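Local coordinates for sortase (Actinomyces oris, PDB 5UTT), which probably acts, through the sortase domain held in this C-terminal piece, as a cysteine transpeptidase that joins proteins bearing a sorting signal to the bacterial cell surface, at residues P46-E49 and D54-D57; Q68-V73 and Y110-T115; G80-Y85 and R91-Q96; D99-S104 and V165-A170. One frame throughout, in Å; residues are numbered along the deposited sequence.

Interaction 1 (P46-E49 and D54-D57); sequences PIME and DVLD
Met-48 on strand 45-49 and Val-55 on helix 53-56 bring their CA atoms to 6.8 Å, the nearest backbone approach of the two segments, and no hydrogen bond crosses between them. Strand 45-49, the short helix and strand 61-63 form a beta-alpha-beta unit, so this contact is where the crossover helix settles against the first strand of the unit. Val-55 does most of the work, one methyl to each partner. Its CG1 lies anti to the backbone N (chi1 172°) and meets Met-48 low on the side chain, 3.8 Å from CB. Beyond that point the methionine runs extended alongside and carries its SD past the same Val-55 CG1 at a looser 4.3 Å. The second methyl, Val-55 CG2, takes a different neighbour and rests against the backbone, 3.7 Å from Glu-49 O. Glu-49 therefore contributes main chain here. Its carboxylate turns away from the helix, and OE1 is hydrogen-bonded to His-63 ND1. On the helix, Asp-54 OD1 bonds to Tyr-25 OH. Strand 45-49 sits in the sheet between strands 28-33 and 61-63, bonding through its backbone to both; Ile-47 faces away from the helix onto Phe-76 and Ile-78 of strand 74-79, while Met-48 also touches Thr-28 and Gln-58.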
loop_
_atom_site.group_PDB
_atom_site.type_symbol
_atom_site.label_atom_id
_atom_site.label_comp_id
_atom_site.label_asym_id
_atom_site.label_seq_id
_atom_site.Cartn_x
_atom_site.Cartn_y
_atom_site.Cartn_z
ATOM N N PRO A 46 8.166 -4.741 -4.325
ATOM C CA PRO A 46 8.801 -3.403 -4.179
ATOM C C PRO A 46 7.776 -2.308 -4.419
ATOM O O PRO A 46 6.844 -2.490 -5.211
ATOM C CB PRO A 46 9.872 -3.370 -5.285
ATOM C CG PRO A 46 9.890 -4.746 -5.828
ATOM C CD PRO A 46 8.611 -5.404 -5.562
ATOM N N ILE A 47 7.918 -1.209 -3.663
ATOM C CA ILE A 47 7.205 0.002 -3.898
ATOM C C ILE A 47 8.127 1.063 -4.470
ATOM O O ILE A 47 9.149 1.418 -3.852
ATOM C CB ILE A 47 6.582 0.556 -2.590
ATOM C CG1 ILE A 47 5.708 -0.515 -1.905
ATOM C CG2 ILE A 47 5.738 1.770 -2.935
ATOM C CD1 ILE A 47 5.317 -0.149 -0.452
ATOM N N MET A 48 7.741 1.610 -5.609
ATOM C CA MET A 48 8.549 2.647 -6.295
ATOM C C MET A 48 7.773 3.922 -6.526
ATOM O O MET A 48 6.545 3.887 -6.624
ATOM C CB MET A 48 9.127 2.102 -7.625
ATOM C CG MET A 48 10.114 1.007 -7.424
ATOM S SD MET A 48 10.423 0.221 -9.020
ATOM C CE MET A 48 11.220 -1.276 -8.490
ATOM N N GLU A 49 8.464 5.052 -6.635
ATOM C CA GLU A 49 7.817 6.307 -6.976
ATOM C C GLU A 49 7.259 6.278 -8.393
ATOM O O GLU A 49 7.952 5.883 -9.335
ATOM C CB GLU A 49 8.787 7.470 -6.761
ATOM C CG GLU A 49 8.228 8.852 -7.048
ATOM C CD GLU A 49 7.244 9.354 -6.001
ATOM O OE1 GLU A 49 6.919 8.613 -5.035
ATOM O OE2 GLU A 49 6.773 10.480 -6.187
ATOM N N ASP A 54 6.272 1.549 -16.731
ATOM C CA ASP A 54 7.685 1.304 -16.473
ATOM C C ASP A 54 7.979 0.918 -15.029
ATOM O O ASP A 54 9.001 0.314 -14.751
ATOM C CB ASP A 54 8.580 2.479 -16.923
ATOM C CG ASP A 54 8.180 3.831 -16.307
ATOM O OD1 ASP A 54 7.162 3.912 -15.582
ATOM O OD2 ASP A 54 8.866 4.833 -16.613
ATOM N N VAL A 55 7.068 1.269 -14.113
ATOM C CA VAL A 55 7.143 0.859 -12.709
ATOM C C VAL A 55 6.286 -0.397 -12.462
ATOM O O VAL A 55 6.754 -1.412 -11.964
ATOM C CB VAL A 55 6.669 2.027 -11.811
ATOM C CG1 VAL A 55 6.558 1.569 -10.372
ATOM C CG2 VAL A 55 7.589 3.252 -11.961
ATOM N N LEU A 56 5.009 -0.344 -12.831
ATOM C CA LEU A 56 4.086 -1.402 -12.493
ATOM C C LEU A 56 4.418 -2.728 -13.221
ATOM O O LEU A 56 4.110 -3.798 -12.701
ATOM C CB LEU A 56 2.661 -0.987 -12.831
ATOM C CG LEU A 56 2.151 0.342 -12.268
ATOM C CD1 LEU A 56 0.680 0.594 -12.612
ATOM C CD2 LEU A 56 2.346 0.238 -10.795
ATOM N N ASP A 57 5.051 -2.650 -14.391
ATOM C CA ASP A 57 5.410 -3.869 -15.125
ATOM C C ASP A 57 6.545 -4.614 -14.484
ATOM O O ASP A 57 6.740 -5.786 -14.797
ATOM C CB ASP A 57 5.765 -3.570 -16.567
ATOM C CG ASP A 57 4.539 -3.357 -17.451
ATOM O OD1 ASP A 57 3.394 -3.286 -16.944
ATOM O OD2 ASP A 57 4.710 -3.239 -18.693
#

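Interaction 2 (Q68-V73 and Y110-T115); sequences QQLGEV and YVFKVT
Leu-70 lays its CG over one face of the Tyr-110 ring, 3.8 Å from the centroid and 14° off the ring normal, a CH-pi contact. Leu-70 and Gly-71 are the two central residues of a type II beta turn from Gln-69 to Glu-72, in the loop that leads into strand 74-79 of the sortase beta barrel, and the turn presses its apex on strand 108-120. With CG anti to the backbone N (chi1 -180°), the leucine reaches out from the turn and its fork spreads over two rings. CD2 sits above one side of the tyrosine, 3.6 Å from Tyr-110 CD1, whereas the other methyl comes up to the edge of the phenylalanine ring, with Leu-70 CD1 3.8 Å from Phe-112 CZ. Gly-71 takes the positive phi usual for its place in such a turn, and with no side chain it lets the tyrosine in close: Gly-71 CA is 3.9 Å from Tyr-110 CE2. The tyrosine hydroxyl is held separately, by a hydrogen bond to Pro-18 O, which helps fix the ring under the leucine. Ala-167 of the adjacent strand 161-174 and Ile-144 of strand 142-150 also pack on Phe-112. The turn itself is closed twice, by Glu-72 N to Gln-69 O and by a nearly straight (170°) side-chain bond from Gln-69 N to Glu-72 OE1, 2.9 Å long.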
loop_
_atom_site.group_PDB
_atom_site.type_symbol
_atom_site.label_atom_id
_atom_site.label_comp_id
_atom_site.label_asym_id
_atom_site.label_seq_id
_atom_site.Cartn_x
_atom_site.Cartn_y
_atom_site.Cartn_z
ATOM N N GLN A 68 0.659 11.816 -0.393
ATOM C CA GLN A 68 1.618 12.059 0.666
ATOM C C GLN A 68 2.685 10.969 0.758
ATOM O O GLN A 68 2.559 9.866 0.165
ATOM C CB GLN A 68 0.912 12.273 2.016
ATOM C CG GLN A 68 0.237 13.611 2.103
ATOM C CD GLN A 68 -0.890 13.764 1.134
ATOM O OE1 GLN A 68 -1.887 13.038 1.197
ATOM N NE2 GLN A 68 -0.770 14.725 0.245
ATOM N N GLN A 69 3.780 11.295 1.436
ATOM C CA GLN A 69 4.862 10.353 1.611
ATOM C C GLN A 69 4.516 9.349 2.715
ATOM O O GLN A 69 3.636 9.579 3.564
ATOM C CB GLN A 69 6.186 11.062 1.902
ATOM C CG GLN A 69 6.573 12.159 0.925
ATOM C CD GLN A 69 6.532 11.719 -0.541
ATOM O OE1 GLN A 69 6.905 10.581 -0.891
ATOM N NE2 GLN A 69 6.065 12.620 -1.414
ATOM N N LEU A 70 5.216 8.219 2.688
ATOM C CA LEU A 70 5.022 7.177 3.678
ATOM C C LEU A 70 5.353 7.691 5.088
ATOM O O LEU A 70 6.419 8.285 5.341
ATOM C CB LEU A 70 5.872 5.965 3.322
ATOM C CG LEU A 70 5.796 4.768 4.253
ATOM C CD1 LEU A 70 4.383 4.247 4.414
ATOM C CD2 LEU A 70 6.737 3.694 3.718
ATOM N N GLY A 71 4.396 7.506 5.980
ATOM C CA GLY A 71 4.490 8.050 7.331
ATOM C C GLY A 71 3.934 9.436 7.529
ATOM O O GLY A 71 3.729 9.842 8.684
ATOM N N GLU A 72 3.763 10.201 6.444
ATOM C CA GLU A 72 3.267 11.572 6.531
ATOM C C GLU A 72 1.760 11.621 6.795
ATOM O O GLU A 72 0.961 10.787 6.307
ATOM C CB GLU A 72 3.611 12.330 5.241
ATOM C CG GLU A 72 3.222 13.787 5.195
ATOM C CD GLU A 72 3.715 14.491 3.944
ATOM O OE1 GLU A 72 3.910 13.822 2.896
ATOM O OE2 GLU A 72 3.865 15.745 3.993
ATOM N N VAL A 73 1.352 12.594 7.609
ATOM C CA VAL A 73 -0.043 12.801 7.769
ATOM C C VAL A 73 -0.759 13.034 6.408
ATOM O O VAL A 73 -0.456 13.971 5.632
ATOM C CB VAL A 73 -0.343 13.964 8.758
ATOM C CG1 VAL A 73 -1.803 14.326 8.682
ATOM C CG2 VAL A 73 0.059 13.581 10.177
ATOM N N TYR A 110 6.381 0.030 8.841
ATOM C CA TYR A 110 5.121 0.738 9.019
ATOM C C TYR A 110 3.966 -0.241 8.929
ATOM O O TYR A 110 3.798 -0.922 7.899
ATOM C CB TYR A 110 4.934 1.789 7.953
ATOM C CG TYR A 110 5.976 2.875 7.914
ATOM C CD1 TYR A 110 7.143 2.731 7.173
ATOM C CD2 TYR A 110 5.768 4.097 8.547
ATOM C CE1 TYR A 110 8.066 3.729 7.095
ATOM C CE2 TYR A 110 6.711 5.091 8.480
ATOM C CZ TYR A 110 7.848 4.923 7.746
ATOM O OH TYR A 110 8.782 5.908 7.683
ATOM N N VAL A 111 3.172 -0.299 10.000
ATOM C CA VAL A 111 2.051 -1.225 10.023
ATOM C C VAL A 111 0.712 -0.466 10.061
ATOM O O VAL A 111 0.407 0.332 11.001
ATOM C CB VAL A 111 2.120 -2.259 11.181
ATOM C CG1 VAL A 111 0.869 -3.127 11.171
ATOM C CG2 VAL A 111 3.383 -3.121 11.175
ATOM N N PHE A 112 -0.093 -0.755 9.035
ATOM C CA PHE A 112 -1.425 -0.207 8.823
ATOM C C PHE A 112 -2.465 -1.311 8.996
ATOM O O PHE A 112 -2.213 -2.505 8.716
ATOM C CB PHE A 112 -1.554 0.436 7.425
ATOM C CG PHE A 112 -0.551 1.492 7.136
ATOM C CD1 PHE A 112 0.764 1.171 6.735
ATOM C CD2 PHE A 112 -0.903 2.826 7.167
ATOM C CE1 PHE A 112 1.675 2.178 6.443
ATOM C CE2 PHE A 112 0.007 3.834 6.903
ATOM C CZ PHE A 112 1.310 3.523 6.539
ATOM N N LYS A 113 -3.686 -0.916 9.420
ATOM C CA LYS A 113 -4.783 -1.862 9.542
ATOM C C LYS A 113 -5.969 -1.452 8.675
ATOM O O LYS A 113 -6.373 -0.278 8.695
ATOM C CB LYS A 113 -5.225 -1.946 11.004
ATOM C CG LYS A 113 -4.139 -2.487 11.913
ATOM C CD LYS A 113 -3.969 -3.977 11.769
ATOM C CE LYS A 113 -3.528 -4.623 13.092
ATOM N NZ LYS A 113 -4.574 -4.650 14.189
ATOM N N VAL A 114 -6.461 -2.407 7.862
ATOM C CA VAL A 114 -7.537 -2.143 6.915
ATOM C C VAL A 114 -8.804 -1.596 7.624
ATOM O O VAL A 114 -9.229 -2.132 8.651
ATOM C CB VAL A 114 -7.883 -3.375 6.062
ATOM C CG1 VAL A 114 -9.153 -3.146 5.272
ATOM C CG2 VAL A 114 -6.740 -3.679 5.119
ATOM N N THR A 115 -9.329 -0.493 7.081
ATOM C CA THR A 115 -10.540 0.161 7.597
ATOM C C THR A 115 -11.730 -0.186 6.710
ATOM O O THR A 115 -12.892 -0.117 7.133
ATOM C CB THR A 115 -10.370 1.689 7.693
ATOM O OG1 THR A 115 -10.030 2.219 6.400
ATOM C CG2 THR A 115 -9.332 2.031 8.727
#

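Interaction 3 (G80-Y85 and R91-Q96); sequences GHRRTY and RIDLLQ
Arg-82 meets Ile-92 across the flat of its guanidinium: Ile-92 CG2 lies over one face, 4.0 Å from Arg-82 NE and offset toward the rim. This is the close-packed side. CG of the arginine stands anti to the backbone N (chi1 -168°) and the chain bends at chi2, which carries the head group to Ile-92, and hydrogen bonds then fix its rotation: NE to Arg-90 O, NH2 to Cys-149 O and His-150 ND1. Cys-149, closing a Thr-Leu-Thr-Thr-Cys sequence that matches the sortase signature, is the probable catalytic cysteine, so Arg-82 lies next to the probable active site. The other side is looser and wetter. Arg-82 NH1 stays 4.0 Å from Asp-93 OD2, too far for a salt bridge, and a water joins them, donating to the carboxylate and taking a weak bond from the arginine. Arg-91 NH2 comes within 3.7 Å of Arg-82 NH1, a like-charge approach probably eased by Asp-93, which Arg-91 grips side-on through NE and NH2; the NE bond to Asp-93 OD1 is 2.9 Å. Glu-156 takes Arg-91 NH1. Both segments belong to the loop between strands 74-79 and 100-104, and Ile-92 seats it on Thr-148 of strand 142-150 and on Trp-163 and Val-165 of strand 161-174.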
loop_
_atom_site.group_PDB
_atom_site.type_symbol
_atom_site.label_atom_id
_atom_site.label_comp_id
_atom_site.label_asym_id
_atom_site.label_seq_id
_atom_site.Cartn_x
_atom_site.Cartn_y
_atom_site.Cartn_z
ATOM N N GLY A 80 -1.151 -0.997 -8.093
ATOM C CA GLY A 80 -0.568 -2.244 -8.522
ATOM C C GLY A 80 -1.367 -2.957 -9.571
ATOM O O GLY A 80 -2.586 -2.855 -9.653
ATOM N N HIS A 81 -0.658 -3.638 -10.470
ATOM C CA HIS A 81 -1.339 -4.472 -11.396
ATOM C C HIS A 81 -2.053 -5.626 -10.692
ATOM O O HIS A 81 -1.572 -6.178 -9.727
ATOM C CB HIS A 81 -0.329 -5.066 -12.374
ATOM C CG HIS A 81 0.052 -4.167 -13.498
ATOM N ND1 HIS A 81 -0.550 -2.956 -13.752
ATOM C CD2 HIS A 81 0.947 -4.357 -14.500
ATOM C CE1 HIS A 81 -0.011 -2.410 -14.828
ATOM N NE2 HIS A 81 0.878 -3.254 -15.319
ATOM N N ARG A 82 -3.186 -6.036 -11.247
ATOM C CA ARG A 82 -3.952 -7.144 -10.727
ATOM C C ARG A 82 -3.445 -8.507 -11.158
ATOM O O ARG A 82 -3.700 -9.499 -10.450
ATOM C CB ARG A 82 -5.402 -7.018 -11.186
ATOM C CG ARG A 82 -6.404 -7.932 -10.494
ATOM C CD ARG A 82 -6.751 -7.353 -9.113
ATOM N NE ARG A 82 -7.599 -8.267 -8.347
ATOM C CZ ARG A 82 -8.927 -8.228 -8.312
ATOM N NH1 ARG A 82 -9.600 -9.124 -7.593
ATOM N NH2 ARG A 82 -9.587 -7.310 -8.999
ATOM N N ARG A 83 -2.729 -8.570 -12.280
ATOM C CA ARG A 83 -2.396 -9.852 -12.929
ATOM C C ARG A 83 -0.903 -10.159 -13.161
ATOM O O ARG A 83 -0.567 -11.158 -13.816
ATOM C CB ARG A 83 -3.164 -9.947 -14.251
ATOM C CG ARG A 83 -4.657 -9.629 -14.074
ATOM C CD ARG A 83 -5.578 -10.541 -14.866
ATOM N NE ARG A 83 -5.833 -10.024 -16.207
ATOM C CZ ARG A 83 -6.024 -10.773 -17.293
ATOM N NH1 ARG A 83 -5.970 -12.099 -17.230
ATOM N NH2 ARG A 83 -6.261 -10.189 -18.464
ATOM N N THR A 84 -0.009 -9.364 -12.599
ATOM C CA THR A 84 1.447 -9.586 -12.750
ATOM C C THR A 84 1.988 -10.805 -11.995
ATOM O O THR A 84 1.429 -11.234 -10.993
ATOM C CB THR A 84 2.263 -8.369 -12.299
ATOM O OG1 THR A 84 1.687 -7.815 -11.104
ATOM C CG2 THR A 84 2.284 -7.312 -13.360
ATOM N N TYR A 85 3.077 -11.372 -12.511
ATOM C CA TYR A 85 3.664 -12.589 -11.942
ATOM C C TYR A 85 4.571 -12.272 -10.751
ATOM O O TYR A 85 5.265 -11.252 -10.720
ATOM C CB TYR A 85 4.429 -13.367 -13.037
ATOM C CG TYR A 85 5.110 -14.635 -12.550
ATOM C CD1 TYR A 85 4.420 -15.855 -12.488
ATOM C CD2 TYR A 85 6.450 -14.616 -12.144
ATOM C CE1 TYR A 85 5.045 -17.009 -12.033
ATOM C CE2 TYR A 85 7.074 -15.761 -11.686
ATOM C CZ TYR A 85 6.372 -16.953 -11.629
ATOM O OH TYR A 85 7.000 -18.091 -11.175
ATOM N N ARG A 91 -5.048 -10.570 -5.201
ATOM C CA ARG A 91 -5.946 -11.061 -4.178
ATOM C C ARG A 91 -6.235 -9.938 -3.229
ATOM O O ARG A 91 -6.396 -10.160 -2.057
ATOM C CB ARG A 91 -5.435 -12.341 -3.504
ATOM C CG ARG A 91 -5.545 -13.576 -4.393
ATOM C CD ARG A 91 -6.945 -14.174 -4.316
ATOM N NE ARG A 91 -7.989 -13.408 -5.027
ATOM C CZ ARG A 91 -8.225 -13.479 -6.330
ATOM N NH1 ARG A 91 -7.496 -14.276 -7.140
ATOM N NH2 ARG A 91 -9.209 -12.753 -6.846
ATOM N N ILE A 92 -6.353 -8.730 -3.784
ATOM C CA ILE A 92 -6.785 -7.562 -2.999
ATOM C C ILE A 92 -8.114 -7.822 -2.295
ATOM O O ILE A 92 -8.403 -7.204 -1.245
ATOM C CB ILE A 92 -6.831 -6.314 -3.896
ATOM C CG1 ILE A 92 -6.876 -5.032 -3.036
ATOM C CG2 ILE A 92 -7.966 -6.382 -4.893
ATOM C CD1 ILE A 92 -6.559 -3.766 -3.792
ATOM N N ASP A 93 -8.911 -8.706 -2.875
ATOM C CA ASP A 93 -10.271 -9.025 -2.386
ATOM C C ASP A 93 -10.276 -9.835 -1.091
ATOM O O ASP A 93 -11.338 -10.012 -0.509
ATOM C CB ASP A 93 -11.102 -9.743 -3.454
ATOM C CG ASP A 93 -10.430 -11.004 -3.973
ATOM O OD1 ASP A 93 -9.332 -11.343 -3.527
ATOM O OD2 ASP A 93 -11.046 -11.664 -4.811
ATOM N N LEU A 94 -9.118 -10.277 -0.607
ATOM C CA LEU A 94 -9.035 -11.062 0.618
ATOM C C LEU A 94 -8.945 -10.144 1.807
ATOM O O LEU A 94 -9.029 -10.610 2.905
ATOM C CB LEU A 94 -7.816 -11.973 0.643
ATOM C CG LEU A 94 -7.707 -13.045 -0.472
ATOM C CD1 LEU A 94 -6.402 -13.784 -0.234
ATOM C CD2 LEU A 94 -8.882 -13.990 -0.476
ATOM N N LEU A 95 -8.757 -8.858 1.581
ATOM C CA LEU A 95 -8.472 -7.948 2.687
ATOM C C LEU A 95 -9.782 -7.509 3.321
ATOM O O LEU A 95 -10.703 -6.994 2.651
ATOM C CB LEU A 95 -7.645 -6.762 2.171
ATOM C CG LEU A 95 -6.281 -7.117 1.566
ATOM C CD1 LEU A 95 -5.599 -5.925 0.944
ATOM C CD2 LEU A 95 -5.417 -7.699 2.665
ATOM N N GLN A 96 -9.861 -7.713 4.631
ATOM C CA GLN A 96 -11.033 -7.381 5.395
ATOM C C GLN A 96 -10.615 -6.418 6.511
ATOM O O GLN A 96 -9.438 -6.311 6.863
ATOM C CB GLN A 96 -11.622 -8.676 5.977
ATOM C CG GLN A 96 -11.853 -9.780 4.936
ATOM C CD GLN A 96 -12.228 -11.128 5.534
ATOM O OE1 GLN A 96 -12.723 -11.215 6.648
ATOM N NE2 GLN A 96 -12.008 -12.199 4.767
HETATM O O HOH W 1 -11.995 -10.709 -7.268
#

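Interaction 4 (D99-S104 and V165-A170); sequences DEIIVS and VHAKFA
Ile-101 points from strand 100-104 into the interior of the sortase beta barrel, toward Ala-167 and Val-165 of strand 161-174. The two strands are not paired; strand 108-120 lies between them, antiparallel to both, and yet Ile-101 CA and Ala-167 CA are only 7.0 Å apart, which shows how sharply the sheet curls here. Along the side chain, CB already faces across, 4.4 Å from Ala-167 CB. CG2 turns aside from both partners, while CG1, beside the backbone N (chi1 -63°), carries the chain forward and is likewise 4.4 Å from the alanine methyl. The tip does the real touching: an extended chi2 (180°) sends CD1 into the notch between the two residues, where the methyl of Ala-167 and CG1 of Val-165 both reach it. These are plain apolar contacts in the buried core, and Leu-32 of strand 28-33 also touches Ile-101. Its backbone bonds to Phe-112 on the strand between. The fit at the tip is even: Ile-101 CD1 stands 3.9 Å from Ala-167 CB and the same 3.9 Å from Val-165 CG1.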
loop_
_atom_site.group_PDB
_atom_site.type_symbol
_atom_site.label_atom_id
_atom_site.label_comp_id
_atom_site.label_asym_id
_atom_site.label_seq_id
_atom_site.Cartn_x
_atom_site.Cartn_y
_atom_site.Cartn_z
ATOM N N ASP A 99 -7.258 -6.486 8.819
ATOM C CA ASP A 99 -6.074 -7.105 8.234
ATOM C C ASP A 99 -4.904 -6.133 8.131
ATOM O O ASP A 99 -5.085 -4.925 7.883
ATOM C CB ASP A 99 -6.428 -7.637 6.848
ATOM C CG ASP A 99 -7.362 -8.826 6.905
ATOM O OD1 ASP A 99 -7.373 -9.554 7.927
ATOM O OD2 ASP A 99 -8.072 -9.065 5.920
ATOM N N GLU A 100 -3.684 -6.654 8.275
ATOM C CA GLU A 100 -2.517 -5.802 8.258
ATOM C C GLU A 100 -1.985 -5.541 6.877
ATOM O O GLU A 100 -1.918 -6.476 6.038
ATOM C CB GLU A 100 -1.390 -6.451 9.056
ATOM C CG GLU A 100 -1.564 -6.242 10.566
ATOM C CD GLU A 100 -0.485 -6.860 11.417
ATOM O OE1 GLU A 100 0.246 -7.736 10.928
ATOM O OE2 GLU A 100 -0.352 -6.444 12.610
ATOM N N ILE A 101 -1.584 -4.300 6.634
ATOM C CA ILE A 101 -0.816 -3.932 5.421
ATOM C C ILE A 101 0.503 -3.340 5.914
ATOM O O ILE A 101 0.527 -2.350 6.683
ATOM C CB ILE A 101 -1.592 -2.947 4.541
ATOM C CG1 ILE A 101 -2.885 -3.604 4.021
ATOM C CG2 ILE A 101 -0.760 -2.423 3.382
ATOM C CD1 ILE A 101 -3.698 -2.690 3.152
ATOM N N ILE A 102 1.609 -3.937 5.521
ATOM C CA ILE A 102 2.903 -3.634 6.163
ATOM C C ILE A 102 3.834 -3.121 5.104
ATOM O O ILE A 102 3.993 -3.792 4.027
ATOM C CB ILE A 102 3.498 -4.852 6.896
ATOM C CG1 ILE A 102 2.508 -5.359 7.962
ATOM C CG2 ILE A 102 4.888 -4.520 7.469
ATOM C CD1 ILE A 102 2.934 -6.621 8.662
ATOM N N VAL A 103 4.456 -1.952 5.372
ATOM C CA VAL A 103 5.509 -1.475 4.511
ATOM C C VAL A 103 6.860 -1.545 5.201
ATOM O O VAL A 103 7.041 -1.048 6.306
ATOM C CB VAL A 103 5.245 -0.077 3.903
ATOM C CG1 VAL A 103 6.341 0.267 2.903
ATOM C CG2 VAL A 103 3.851 -0.038 3.309
ATOM N N SER A 104 7.817 -2.165 4.560
ATOM C CA SER A 104 9.176 -2.154 5.109
ATOM C C SER A 104 10.039 -1.142 4.341
ATOM O O SER A 104 10.133 -1.182 3.111
ATOM C CB SER A 104 9.788 -3.547 5.129
ATOM O OG SER A 104 10.074 -4.041 3.842
ATOM N N VAL A 165 -8.419 -0.382 -1.372
ATOM C CA VAL A 165 -8.332 -0.738 0.060
ATOM C C VAL A 165 -7.701 0.398 0.846
ATOM O O VAL A 165 -6.621 0.852 0.525
ATOM C CB VAL A 165 -7.550 -2.053 0.314
ATOM C CG1 VAL A 165 -7.359 -2.355 1.817
ATOM C CG2 VAL A 165 -8.273 -3.192 -0.326
ATOM N N HIS A 166 -8.376 0.798 1.917
ATOM C CA HIS A 166 -7.808 1.791 2.853
ATOM C C HIS A 166 -7.347 1.146 4.174
ATOM O O HIS A 166 -8.041 0.297 4.718
ATOM C CB HIS A 166 -8.867 2.864 3.187
ATOM C CG HIS A 166 -9.227 3.745 2.039
ATOM N ND1 HIS A 166 -10.525 3.948 1.618
ATOM C CD2 HIS A 166 -8.443 4.411 1.165
ATOM C CE1 HIS A 166 -10.521 4.754 0.572
ATOM N NE2 HIS A 166 -9.268 5.033 0.268
ATOM N N ALA A 167 -6.191 1.565 4.681
ATOM C CA ALA A 167 -5.658 1.090 5.960
ATOM C C ALA A 167 -5.115 2.281 6.760
ATOM O O ALA A 167 -4.406 3.132 6.238
ATOM C CB ALA A 167 -4.594 0.002 5.781
ATOM N N LYS A 168 -5.542 2.348 8.019
ATOM C CA LYS A 168 -5.107 3.399 8.946
ATOM C C LYS A 168 -3.858 2.967 9.734
ATOM O O LYS A 168 -3.756 1.824 10.172
ATOM C CB LYS A 168 -6.262 3.721 9.895
ATOM C CG LYS A 168 -5.963 4.867 10.849
ATOM C CD LYS A 168 -7.228 5.317 11.583
ATOM C CE LYS A 168 -6.860 6.216 12.737
ATOM N NZ LYS A 168 -8.032 6.869 13.382
ATOM N N PHE A 169 -2.930 3.889 9.927
ATOM C CA PHE A 169 -1.693 3.596 10.632
ATOM C C PHE A 169 -1.951 3.037 12.022
ATOM O O PHE A 169 -2.799 3.603 12.763
ATOM C CB PHE A 169 -0.819 4.852 10.668
ATOM C CG PHE A 169 0.518 4.653 11.333
ATOM C CD1 PHE A 169 1.552 3.964 10.703
ATOM C CD2 PHE A 169 0.735 5.133 12.592
ATOM C CE1 PHE A 169 2.770 3.765 11.332
ATOM C CE2 PHE A 169 1.935 4.949 13.217
ATOM C CZ PHE A 169 2.951 4.253 12.598
ATOM N N ALA A 170 -1.263 1.951 12.390
ATOM C CA ALA A 170 -1.431 1.309 13.685
ATOM C C ALA A 170 -0.208 1.488 14.565
ATOM O O ALA A 170 -0.309 2.048 15.661
ATOM C CB ALA A 170 -1.745 -0.176 13.524
#

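Interactions 2 and 4 share one region of the sheet, with centres about 6 Å apart: strand 108-120 bonds to strand 161-174, as in Val-111 O to Ala-170 N at 2.7 Å. Interaction 1 joins this core from another side, where Ile-47 CD1 packs 3.5 Å from Val-103 CG1. Interaction 3 leans on interaction 4 through Ile-92 CG1, 3.6 Å from Val-165 CG2. Interactions 1 and 3 meet near the probable active site, where Asp-57 OD1 lies 3.0 Å from His-81 NE2; by the family pattern His-81 and Cys-149 are probably catalytic. Interaction 2 lies on the opposite side of the chain's centre from interactions 1 and 3, its centre about 18 Å and 19 Å from theirs.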